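Local coordinates for protein gamma-D-glutamyl-L-lysine dipeptidyl-peptidase (Bacillus cereus ATCC 10987, PDB 3H41) that probably hydrolyses the gamma-D-glutamyl-L-lysine bond of murein peptides, releasing the dipeptide L-Ala-gamma-D-Glu in the breakdown of cell-wall peptidoglycan, at residues A[258-263]-A[300-305]; A[238-243]-A[305-310]; A[127-132]-A[168-173]; A[120-125]-A[140-145]. One frame throughout, in Å; residues are numbered along the deposited sequence.

Interaction 1: residues A[258-263]-A[300-305]; sequences FAHDQG and IEEYAG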
# COMPACT_ATOMS: atom_id res chain seq x y z
N PHE A 258 -14.53 9.47 -8.92
CA PHE A 258 -14.68 10.79 -9.51
C PHE A 258 -13.89 10.83 -10.80
O PHE A 258 -12.75 10.33 -10.86
CB PHE A 258 -14.27 11.89 -8.52
CG PHE A 258 -14.97 11.76 -7.19
CD1 PHE A 258 -16.23 12.35 -7.00
CD2 PHE A 258 -14.46 10.94 -6.19
CE1 PHE A 258 -16.91 12.19 -5.79
CE2 PHE A 258 -15.17 10.77 -4.98
CZ PHE A 258 -16.39 11.41 -4.79
N ALA A 259 -14.48 11.43 -11.84
CA ALA A 259 -13.86 11.45 -13.14
C ALA A 259 -13.82 12.87 -13.71
O ALA A 259 -14.66 13.73 -13.41
CB ALA A 259 -14.63 10.48 -14.14
N HIS A 260 -12.84 13.10 -14.56
CA HIS A 260 -12.69 14.37 -15.27
C HIS A 260 -13.91 14.71 -16.11
O HIS A 260 -14.74 13.82 -16.46
CB HIS A 260 -11.45 14.33 -16.18
CG HIS A 260 -10.15 14.28 -15.44
ND1 HIS A 260 -9.63 15.38 -14.79
CD2 HIS A 260 -9.26 13.28 -15.26
CE1 HIS A 260 -8.48 15.06 -14.23
NE2 HIS A 260 -8.23 13.79 -14.50
N ASP A 261 -14.02 15.99 -16.46
CA ASP A 261 -15.13 16.49 -17.30
C ASP A 261 -16.50 16.10 -16.76
O ASP A 261 -17.27 15.42 -17.43
CB ASP A 261 -14.97 16.00 -18.74
CG ASP A 261 -16.02 16.62 -19.72
OD1 ASP A 261 -16.66 17.67 -19.38
OD2 ASP A 261 -16.21 16.04 -20.82
N GLN A 262 -16.78 16.51 -15.52
CA GLN A 262 -18.10 16.37 -14.92
C GLN A 262 -18.51 14.89 -14.87
O GLN A 262 -19.68 14.58 -15.05
CB GLN A 262 -19.15 17.16 -15.69
CG GLN A 262 -18.78 18.58 -15.96
CD GLN A 262 -18.84 19.42 -14.73
OE1 GLN A 262 -19.90 19.54 -14.13
NE2 GLN A 262 -17.70 19.99 -14.33
N GLY A 263 -17.54 14.02 -14.64
CA GLY A 263 -17.83 12.59 -14.44
C GLY A 263 -17.83 11.75 -15.71
O GLY A 263 -18.04 10.55 -15.64
N ILE A 300 -18.67 16.57 -6.07
CA ILE A 300 -20.01 16.18 -6.42
C ILE A 300 -20.28 16.27 -7.93
O ILE A 300 -20.97 15.40 -8.47
CB ILE A 300 -21.02 16.90 -5.52
CG1 ILE A 300 -22.37 16.16 -5.51
CG2 ILE A 300 -21.11 18.39 -5.88
CD1 ILE A 300 -22.25 14.61 -5.20
N GLU A 301 -19.69 17.25 -8.61
CA GLU A 301 -19.86 17.42 -10.05
C GLU A 301 -19.16 16.34 -10.86
O GLU A 301 -19.54 16.08 -12.01
CB GLU A 301 -19.35 18.80 -10.53
CG GLU A 301 -20.18 19.99 -10.07
CD GLU A 301 -19.82 20.50 -8.65
OE1 GLU A 301 -18.91 19.91 -8.01
OE2 GLU A 301 -20.43 21.51 -8.20
N GLU A 302 -18.13 15.73 -10.26
CA GLU A 302 -17.32 14.70 -10.92
C GLU A 302 -17.70 13.25 -10.52
O GLU A 302 -17.06 12.30 -10.99
CB GLU A 302 -15.84 14.95 -10.64
CG GLU A 302 -15.22 16.12 -11.43
CD GLU A 302 -13.72 16.07 -11.55
OE1 GLU A 302 -13.07 15.31 -10.80
OE2 GLU A 302 -13.19 16.79 -12.44
N TYR A 303 -18.74 13.11 -9.70
CA TYR A 303 -19.25 11.82 -9.29
C TYR A 303 -19.38 10.92 -10.52
O TYR A 303 -20.05 11.29 -11.50
CB TYR A 303 -20.59 11.97 -8.60
CG TYR A 303 -21.11 10.68 -8.04
CD1 TYR A 303 -20.70 10.23 -6.79
CD2 TYR A 303 -21.98 9.87 -8.78
CE1 TYR A 303 -21.16 9.02 -6.28
CE2 TYR A 303 -22.45 8.64 -8.27
CZ TYR A 303 -22.03 8.24 -7.01
OH TYR A 303 -22.45 7.05 -6.46
N ALA A 304 -18.73 9.76 -10.48
CA ALA A 304 -18.67 8.87 -11.62
C ALA A 304 -19.03 7.44 -11.26
O ALA A 304 -18.54 6.51 -11.90
CB ALA A 304 -17.28 8.89 -12.24
N GLY A 305 -19.81 7.26 -10.20
CA GLY A 305 -20.36 5.94 -9.86
C GLY A 305 -19.72 5.33 -8.61
O GLY A 305 -18.88 5.94 -7.98
O HOH W 1 -21.74 17.27 -13.11
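Phe-258 and Tyr-303 face each other as an antiparallel, non-hydrogen-bonded pair with both side chains on the same face of the sheet. Their rings approach only loosely, Phe-258 CE1 lying 4.4 Å from Tyr-303 CD1. The Phe-258 ring keeps closer company with the opposite backbone. Its edge meets the carbonyl carbon of Glu-302, and CD1 lies 3.8 Å from Tyr-303 N.

The next residue makes the one direct hydrogen bond between the two segments. Ala-259 N donates to Glu-302 O over 2.9 Å, with an angle of 161° at the hydrogen. That carbonyl oxygen also receives a CA-H contact from Phe-258. Ala-259 CB, which starts away from the other segment, still packs on Ala-304 CB at 3.6 Å.

The Glu-302 side chain lies across the Ala-259 carbonyl group. CG is anti to the carbonyl carbon, beside the backbone N, and the extended chain beyond it (chi2 -159°) carries CD past Ala-259 O. CB and CG are each 3.2 Å from that oxygen. Glu-302 OE1 is hydrogen-bonded to His-268 NE2, outside the contact. The ring of His-260 in turn stacks on His-268.

At the outer end, Gln-262 and Glu-301 run side by side and point the same way. A water donates to Gln-262 OE1 and to Glu-301 O, the latter at 2.7 Å.

Glu-302 is thus a second-shell residue. Its partner His-268 lines the pocket of the bound D-glutamic acid, and Phe-258 packs beside His-269, the inferred proton acceptor. The arrangement belongs to the antiparallel sheet that carries His-269 and His-281, the inferred active-site histidines, of an NlpC/P60 cysteine peptidase.

Interaction 2: residues A[238-243]-A[305-310]; sequences QSRNGV and GARRYL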
# COMPACT_ATOMS: atom_id res chain seq x y z
N GLN A 238 -10.17 -0.00 -10.28
CA GLN A 238 -11.06 -0.15 -9.12
C GLN A 238 -12.51 0.19 -9.49
O GLN A 238 -13.47 -0.43 -8.99
CB GLN A 238 -10.61 0.73 -7.97
CG GLN A 238 -9.44 0.19 -7.18
CD GLN A 238 -9.05 1.05 -5.99
OE1 GLN A 238 -9.87 1.80 -5.45
NE2 GLN A 238 -7.76 0.94 -5.56
N SER A 239 -12.67 1.19 -10.35
CA SER A 239 -14.00 1.67 -10.70
C SER A 239 -14.79 0.68 -11.59
O SER A 239 -16.00 0.87 -11.79
CB SER A 239 -13.91 3.03 -11.43
OG SER A 239 -13.58 2.88 -12.81
N ARG A 240 -14.11 -0.32 -12.15
CA ARG A 240 -14.69 -1.31 -13.09
C ARG A 240 -14.63 -2.74 -12.53
O ARG A 240 -14.95 -3.69 -13.22
CB ARG A 240 -13.98 -1.27 -14.45
CG ARG A 240 -14.22 0.01 -15.28
CD ARG A 240 -15.63 0.51 -15.10
NE ARG A 240 -16.06 1.46 -16.11
CZ ARG A 240 -16.10 2.79 -15.97
NH1 ARG A 240 -15.69 3.38 -14.85
NH2 ARG A 240 -16.55 3.53 -16.98
N ASN A 241 -14.24 -2.88 -11.27
CA ASN A 241 -14.31 -4.16 -10.57
C ASN A 241 -15.25 -4.10 -9.38
O ASN A 241 -15.69 -3.03 -9.01
CB ASN A 241 -12.90 -4.61 -10.27
CG ASN A 241 -12.21 -5.10 -11.54
OD1 ASN A 241 -12.44 -6.23 -11.97
ND2 ASN A 241 -11.42 -4.23 -12.21
N GLY A 242 -15.62 -5.25 -8.83
CA GLY A 242 -16.71 -5.29 -7.86
C GLY A 242 -18.07 -5.06 -8.53
O GLY A 242 -18.16 -5.06 -9.73
N VAL A 243 -19.10 -4.82 -7.74
CA VAL A 243 -20.46 -4.71 -8.24
C VAL A 243 -20.92 -3.23 -8.29
O VAL A 243 -20.83 -2.48 -7.32
CB VAL A 243 -21.43 -5.57 -7.38
CG1 VAL A 243 -22.86 -5.43 -7.85
CG2 VAL A 243 -21.01 -7.04 -7.46
N GLY A 305 -19.81 7.26 -10.20
CA GLY A 305 -20.36 5.94 -9.86
C GLY A 305 -19.72 5.33 -8.61
O GLY A 305 -18.88 5.94 -7.98
N ALA A 306 -20.19 4.15 -8.23
CA ALA A 306 -19.77 3.52 -7.00
C ALA A 306 -19.72 2.01 -7.21
O ALA A 306 -20.49 1.46 -8.03
CB ALA A 306 -20.70 3.91 -5.83
N ARG A 307 -18.79 1.36 -6.50
CA ARG A 307 -18.60 -0.09 -6.58
C ARG A 307 -18.63 -0.73 -5.19
O ARG A 307 -18.10 -0.15 -4.21
CB ARG A 307 -17.25 -0.38 -7.22
CG ARG A 307 -17.18 -0.05 -8.68
CD ARG A 307 -17.84 -1.21 -9.47
NE ARG A 307 -18.39 -0.77 -10.71
CZ ARG A 307 -18.54 -1.54 -11.78
NH1 ARG A 307 -18.16 -2.83 -11.81
NH2 ARG A 307 -19.06 -1.00 -12.84
N ARG A 308 -19.19 -1.93 -5.11
CA ARG A 308 -19.23 -2.70 -3.86
C ARG A 308 -18.37 -3.96 -3.96
O ARG A 308 -18.45 -4.73 -4.91
CB ARG A 308 -20.67 -3.02 -3.48
CG ARG A 308 -20.87 -3.76 -2.13
CD ARG A 308 -22.35 -3.81 -1.73
NE ARG A 308 -22.86 -2.45 -1.68
CZ ARG A 308 -24.13 -2.08 -1.80
NH1 ARG A 308 -25.10 -2.97 -1.97
NH2 ARG A 308 -24.41 -0.79 -1.76
N TYR A 309 -17.51 -4.14 -2.96
CA TYR A 309 -16.52 -5.19 -2.99
C TYR A 309 -16.77 -6.20 -1.85
O TYR A 309 -16.21 -7.29 -1.85
CB TYR A 309 -15.12 -4.56 -2.88
CG TYR A 309 -14.56 -4.05 -4.21
CD1 TYR A 309 -13.79 -4.88 -5.01
CD2 TYR A 309 -14.75 -2.73 -4.64
CE1 TYR A 309 -13.25 -4.41 -6.24
CE2 TYR A 309 -14.22 -2.26 -5.85
CZ TYR A 309 -13.47 -3.11 -6.64
OH TYR A 309 -12.92 -2.67 -7.84
N LEU A 310 -17.64 -5.83 -0.92
CA LEU A 310 -18.03 -6.71 0.18
C LEU A 310 -19.08 -7.69 -0.31
O LEU A 310 -20.01 -7.30 -1.02
CB LEU A 310 -18.62 -5.90 1.32
CG LEU A 310 -17.65 -5.02 2.10
CD1 LEU A 310 -18.38 -4.23 3.16
CD2 LEU A 310 -16.57 -5.89 2.74
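Val-243 and Arg-308 form an antiparallel, hydrogen-bonded pair at the outer edge of the catalytic-domain sheet, and the turn before Val-243 is held by Arg-307 of the partner strand and by Tyr-309 just beyond its end. Val-243 N donates to Arg-308 O at 2.9 Å, and Arg-308 N returns a bond to Val-243 O at 2.8 Å.

Tyr-309 reaches back to the turn with its hydroxyl, which donates to Gln-238 O over 2.6 Å. The oxygen of Gln-238 lies at the ring edge, and the bond uses a lone pair in the carbonyl plane. Asn-241 CB comes close to the same hydroxyl. Gly-242 CA rests over a face of the ring, 4.0 Å from its centroid and 14° off the normal, a CH-pi contact.

The Arg-307 guanidinium has Ser-239 and Arg-240 over a face and Gly-242 O at its edge. Its chain is bent at chi2 (-80°), which turns CD away from an extended course. NH1 donates to Gly-242 O at 3.0 Å. The bond is far from straight, 135° at the hydrogen, and NH1 stands above the carbonyl plane. Arg-240 CA sits 4.0 Å above the centre of the guanidinium. Ser-239 O is close to NE but at too poor an angle for a bond.

The type I turn from Gln-238 to Asn-241 starts on the last residue of helix 235-238 and leads toward strand 243-245. Gln-238 OE1 is tied to Thr-220, and its NE2 to the backbone of Ser-217 and Pro-232. Arg-308 turns its tip to a salt bridge with Asp-254. Strand 303-308 itself runs between the edge strand 243-245 and strand 255-259.

Interaction 3: residues A[127-132]-A[168-173]; sequences AILYIN and AWLRKN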
# COMPACT_ATOMS: atom_id res chain seq x y z
N ALA A 127 4.78 0.08 12.69
CA ALA A 127 5.22 -0.55 13.95
C ALA A 127 6.70 -0.81 13.86
O ALA A 127 7.22 -0.91 12.75
CB ALA A 127 4.48 -1.89 14.16
N ILE A 128 7.36 -0.99 15.01
CA ILE A 128 8.79 -1.36 15.06
C ILE A 128 8.98 -2.89 15.19
O ILE A 128 8.42 -3.53 16.07
CB ILE A 128 9.56 -0.59 16.17
CG1 ILE A 128 9.29 0.92 16.08
CG2 ILE A 128 11.17 -0.90 16.13
CD1 ILE A 128 9.66 1.56 14.73
N LEU A 129 9.77 -3.44 14.26
CA LEU A 129 10.29 -4.81 14.34
C LEU A 129 11.69 -4.76 14.91
O LEU A 129 12.48 -3.90 14.48
CB LEU A 129 10.38 -5.44 12.95
CG LEU A 129 9.14 -6.00 12.31
CD1 LEU A 129 9.48 -6.52 10.95
CD2 LEU A 129 8.62 -7.09 13.19
N TYR A 130 12.00 -5.67 15.84
CA TYR A 130 13.33 -5.77 16.47
C TYR A 130 14.02 -7.01 15.97
O TYR A 130 13.49 -8.10 16.15
CB TYR A 130 13.23 -5.82 18.01
CG TYR A 130 12.43 -4.64 18.52
CD1 TYR A 130 13.03 -3.38 18.65
CD2 TYR A 130 11.09 -4.75 18.81
CE1 TYR A 130 12.30 -2.29 19.07
CE2 TYR A 130 10.33 -3.63 19.20
CZ TYR A 130 10.97 -2.41 19.34
OH TYR A 130 10.29 -1.28 19.73
N ILE A 131 15.17 -6.85 15.34
CA ILE A 131 15.89 -7.99 14.76
C ILE A 131 16.63 -8.63 15.93
O ILE A 131 17.34 -7.96 16.69
CB ILE A 131 16.84 -7.58 13.63
CG1 ILE A 131 16.08 -6.76 12.56
CG2 ILE A 131 17.50 -8.84 12.95
CD1 ILE A 131 16.88 -6.53 11.23
N ASN A 132 16.39 -9.94 16.10
CA ASN A 132 16.93 -10.71 17.20
C ASN A 132 17.05 -12.18 16.80
O ASN A 132 16.04 -12.87 16.63
CB ASN A 132 16.08 -10.56 18.46
CG ASN A 132 16.79 -11.02 19.69
OD1 ASN A 132 17.50 -12.03 19.65
ND2 ASN A 132 16.67 -10.27 20.78
N ALA A 168 13.12 -11.69 13.72
CA ALA A 168 12.71 -10.44 14.33
C ALA A 168 11.48 -10.66 15.16
O ALA A 168 10.75 -11.67 15.01
CB ALA A 168 12.40 -9.39 13.25
N TRP A 169 11.14 -9.66 15.96
CA TRP A 169 9.93 -9.73 16.75
C TRP A 169 9.23 -8.39 16.86
O TRP A 169 9.85 -7.35 16.68
CB TRP A 169 10.27 -10.29 18.12
CG TRP A 169 11.03 -9.38 19.05
CD1 TRP A 169 12.38 -9.30 19.21
CD2 TRP A 169 10.45 -8.51 20.02
NE1 TRP A 169 12.68 -8.39 20.21
CE2 TRP A 169 11.50 -7.89 20.71
CE3 TRP A 169 9.11 -8.16 20.33
CZ2 TRP A 169 11.28 -6.94 21.74
CZ3 TRP A 169 8.89 -7.20 21.34
CH2 TRP A 169 9.98 -6.61 22.04
N LEU A 170 7.92 -8.45 17.11
CA LEU A 170 7.11 -7.25 17.34
C LEU A 170 6.14 -7.49 18.49
O LEU A 170 5.78 -8.63 18.78
CB LEU A 170 6.33 -6.81 16.10
CG LEU A 170 5.30 -7.75 15.52
CD1 LEU A 170 4.30 -6.94 14.65
CD2 LEU A 170 5.99 -8.86 14.70
N ARG A 171 5.75 -6.42 19.15
CA ARG A 171 4.73 -6.51 20.19
C ARG A 171 3.45 -7.05 19.62
O ARG A 171 3.07 -6.70 18.50
CB ARG A 171 4.48 -5.15 20.83
CG ARG A 171 5.56 -4.67 21.77
CD ARG A 171 5.37 -5.27 23.15
NE ARG A 171 6.48 -4.93 24.03
CZ ARG A 171 6.52 -5.11 25.34
NH1 ARG A 171 5.51 -5.68 25.99
NH2 ARG A 171 7.63 -4.79 26.01
N LYS A 172 2.78 -7.91 20.39
CA LYS A 172 1.50 -8.46 19.98
C LYS A 172 0.43 -7.44 19.61
O LYS A 172 -0.45 -7.72 18.80
CB LYS A 172 0.95 -9.33 21.10
CG LYS A 172 1.43 -10.72 21.06
CD LYS A 172 0.84 -11.46 22.25
CE LYS A 172 0.58 -12.87 21.92
NZ LYS A 172 0.48 -13.70 23.15
N ASN A 173 0.45 -6.28 20.26
CA ASN A 173 -0.54 -5.26 19.98
C ASN A 173 -0.32 -4.61 18.59
O ASN A 173 -1.19 -3.87 18.11
CB ASN A 173 -0.50 -4.17 21.04
CG ASN A 173 -1.15 -4.59 22.35
OD1 ASN A 173 -2.12 -5.35 22.38
ND2 ASN A 173 -0.61 -4.06 23.46
O HOH W 2 6.70 -3.69 18.26
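Ile-128 meets the partner strand through its carbonyl, with O 3.9 Å from Leu-170 CB. A water extends this link: it donates to Ile-128 O and accepts from Arg-171 N, filling in between the strands where they spread apart.

Leu-129 is buried. It lies alongside Leu-170, both side chains pointing the same way, and the two CD2 atoms meet at 3.5 Å. Leu-129 CD2 also brushes Ala-168 CB, and Val-160 of strand 157-161 packs against both leucines.

Tyr-130 pairs with Trp-169. Tyr-130 N donates to Trp-169 O at 2.9 Å and 173°, and Trp-169 N returns a bond to Tyr-130 O. These strands lie next to each other in the antiparallel sheet of the SH3b2 domain, where strand 126-131 runs between 139-143 and 167-171. On the face of Tyr-130 and Trp-169, CG of Trp-169 stands between its backbone N and carbonyl carbon (chi1 72°). The indole lies against Tyr-130. Tyr-130 CB lies over a face of the five-membered ring, 3.8 Å from its centroid. The tyrosine ring meets the six-membered ring obliquely, with planes 37° apart.

Ile-131 forms a close non-hydrogen-bonded pair with Ala-168, their CA atoms 4.0 Å apart. Asn-132 leaves the strand, and its CB meets the indole edge at Trp-169 CD1, 4.0 Å away.

Interaction 4: residues A[120-125]-A[140-145]; sequences VLVTKP and LEVSYN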
# COMPACT_ATOMS: atom_id res chain seq x y z
N VAL A 120 2.10 -13.06 10.26
CA VAL A 120 1.70 -11.95 11.07
C VAL A 120 1.47 -10.79 10.12
O VAL A 120 2.30 -10.53 9.24
CB VAL A 120 2.81 -11.56 12.09
CG1 VAL A 120 2.41 -10.27 12.86
CG2 VAL A 120 3.07 -12.72 13.07
N LEU A 121 0.33 -10.15 10.27
CA LEU A 121 -0.03 -8.97 9.48
C LEU A 121 0.09 -7.77 10.43
O LEU A 121 -0.46 -7.79 11.53
CB LEU A 121 -1.44 -9.08 8.92
CG LEU A 121 -1.76 -7.92 7.93
CD1 LEU A 121 -2.22 -8.38 6.60
CD2 LEU A 121 -2.83 -7.07 8.60
N VAL A 122 0.84 -6.76 10.04
CA VAL A 122 1.05 -5.62 10.88
C VAL A 122 -0.25 -4.78 10.82
O VAL A 122 -0.70 -4.44 9.73
CB VAL A 122 2.25 -4.81 10.39
CG1 VAL A 122 2.38 -3.51 11.17
CG2 VAL A 122 3.50 -5.62 10.50
N THR A 123 -0.82 -4.45 11.97
CA THR A 123 -2.18 -3.90 12.03
C THR A 123 -2.26 -2.48 12.63
O THR A 123 -3.34 -1.96 12.84
CB THR A 123 -3.13 -4.86 12.79
OG1 THR A 123 -2.53 -5.24 14.04
CG2 THR A 123 -3.40 -6.11 11.94
N LYS A 124 -1.13 -1.89 12.96
CA LYS A 124 -1.04 -0.46 13.25
C LYS A 124 -0.44 0.29 12.04
O LYS A 124 0.23 -0.31 11.22
CB LYS A 124 -0.16 -0.23 14.47
CG LYS A 124 -0.73 -0.82 15.75
CD LYS A 124 -1.83 0.07 16.30
CE LYS A 124 -2.23 -0.35 17.73
NZ LYS A 124 -2.84 -1.72 17.74
N PRO A 125 -0.64 1.61 11.97
CA PRO A 125 -0.18 2.36 10.78
C PRO A 125 1.28 2.11 10.41
O PRO A 125 1.62 1.85 9.25
CB PRO A 125 -0.40 3.81 11.20
CG PRO A 125 -1.58 3.73 12.15
CD PRO A 125 -1.33 2.49 12.95
N LEU A 140 13.57 -2.18 12.51
CA LEU A 140 12.97 -1.68 11.26
C LEU A 140 11.56 -1.20 11.54
O LEU A 140 10.73 -1.92 12.12
CB LEU A 140 12.92 -2.80 10.21
CG LEU A 140 12.38 -2.42 8.84
CD1 LEU A 140 13.30 -1.32 8.22
CD2 LEU A 140 12.34 -3.65 7.93
N GLU A 141 11.28 0.03 11.11
CA GLU A 141 9.89 0.51 11.15
C GLU A 141 9.15 -0.03 9.91
O GLU A 141 9.50 0.30 8.77
CB GLU A 141 9.84 2.03 11.19
CG GLU A 141 8.40 2.54 11.32
CD GLU A 141 8.30 4.07 11.40
OE1 GLU A 141 9.33 4.77 11.30
OE2 GLU A 141 7.19 4.60 11.58
N VAL A 142 8.09 -0.81 10.13
CA VAL A 142 7.36 -1.44 9.04
C VAL A 142 5.93 -0.88 8.94
O VAL A 142 5.34 -0.41 9.94
CB VAL A 142 7.32 -2.96 9.17
CG1 VAL A 142 8.75 -3.53 8.95
CG2 VAL A 142 6.78 -3.41 10.52
N SER A 143 5.37 -0.98 7.73
CA SER A 143 4.02 -0.51 7.46
C SER A 143 2.89 -1.48 7.83
O SER A 143 3.02 -2.67 7.68
CB SER A 143 3.92 -0.24 5.95
OG SER A 143 2.58 0.04 5.55
N TYR A 144 1.77 -0.92 8.24
CA TYR A 144 0.47 -1.56 8.15
C TYR A 144 0.45 -2.40 6.87
O TYR A 144 0.90 -1.97 5.80
CB TYR A 144 -0.64 -0.49 8.06
CG TYR A 144 -2.01 -1.10 8.05
CD1 TYR A 144 -2.56 -1.61 9.21
CD2 TYR A 144 -2.72 -1.26 6.86
CE1 TYR A 144 -3.82 -2.21 9.21
CE2 TYR A 144 -3.99 -1.89 6.84
CZ TYR A 144 -4.52 -2.37 8.04
OH TYR A 144 -5.75 -3.03 8.12
N ASN A 145 -0.04 -3.61 7.01
CA ASN A 145 -0.29 -4.52 5.88
C ASN A 145 0.93 -5.31 5.43
O ASN A 145 0.85 -6.05 4.46
CB ASN A 145 -0.90 -3.80 4.67
CG ASN A 145 -1.53 -4.76 3.67
OD1 ASN A 145 -2.21 -5.74 4.05
ND2 ASN A 145 -1.26 -4.52 2.37
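Tyr-144 lies with its ring edge against the backbone of Thr-123 and Lys-124. Its CB starts beside two carbonyl oxygens, 3.3 Å from Lys-124 O and 3.5 Å from Pro-125 O. CG is anti to the backbone N (chi1 -176°) and lies about equally far from Lys-124 O and Val-122 O. CD1 comes closer, 3.4 Å from Val-122 O, and also touches the carbonyl carbon of Thr-123. CE1 passes Thr-123 O and CA. The hydroxyl at the tip leaves the contact and hydrogen-bonds to Ser-226 OG, and the ring makes an edge-to-face pair with Phe-199.

Two backbone bonds fix this position. Asn-145 N donates to Val-122 O at 2.9 Å, almost straight at 176°. Tyr-144 N donates to Pro-125 O at 3.0 Å, from well above the carbonyl plane.

Val-122 and Val-142 cross at about a right angle, CG2 to CG2 4.0 Å. Leu-121 CD1 lies near Asn-145 OD1, which is itself bonded to Arg-147.

The C-terminal ends of strands 119-122 and 139-143, with the turns that follow, meet here within the SH3b2 domain. Ser-226 and Phe-199 belong to the NlpC/P60 peptidase part, so the tyrosine joins the SH3b2 domain to it.

How the interactions relate
From the N terminus, residues 120-125 and then 127-132 come first. Interaction 4 closes when the chain returns at 140-145, and interaction 3 closes later, at 168-173. Their segments alternate, so the two loops cross. They also touch, through Ala-127 with Val-142 and Lys-124 with Asn-173, and together they knit the SH3b2 sheet. The chain then enters the peptidase domain. Residues 238-243 open interaction 2 and 258-263 open interaction 1. Residues 300-305 close interaction 1 and 305-310 then close interaction 2, both using strand 303-308. Interaction 1 is thus nested inside interaction 2, and they share Gly-305. Centres of interactions 1 and 3 are about 43 Å apart, on opposite sides of the molecule.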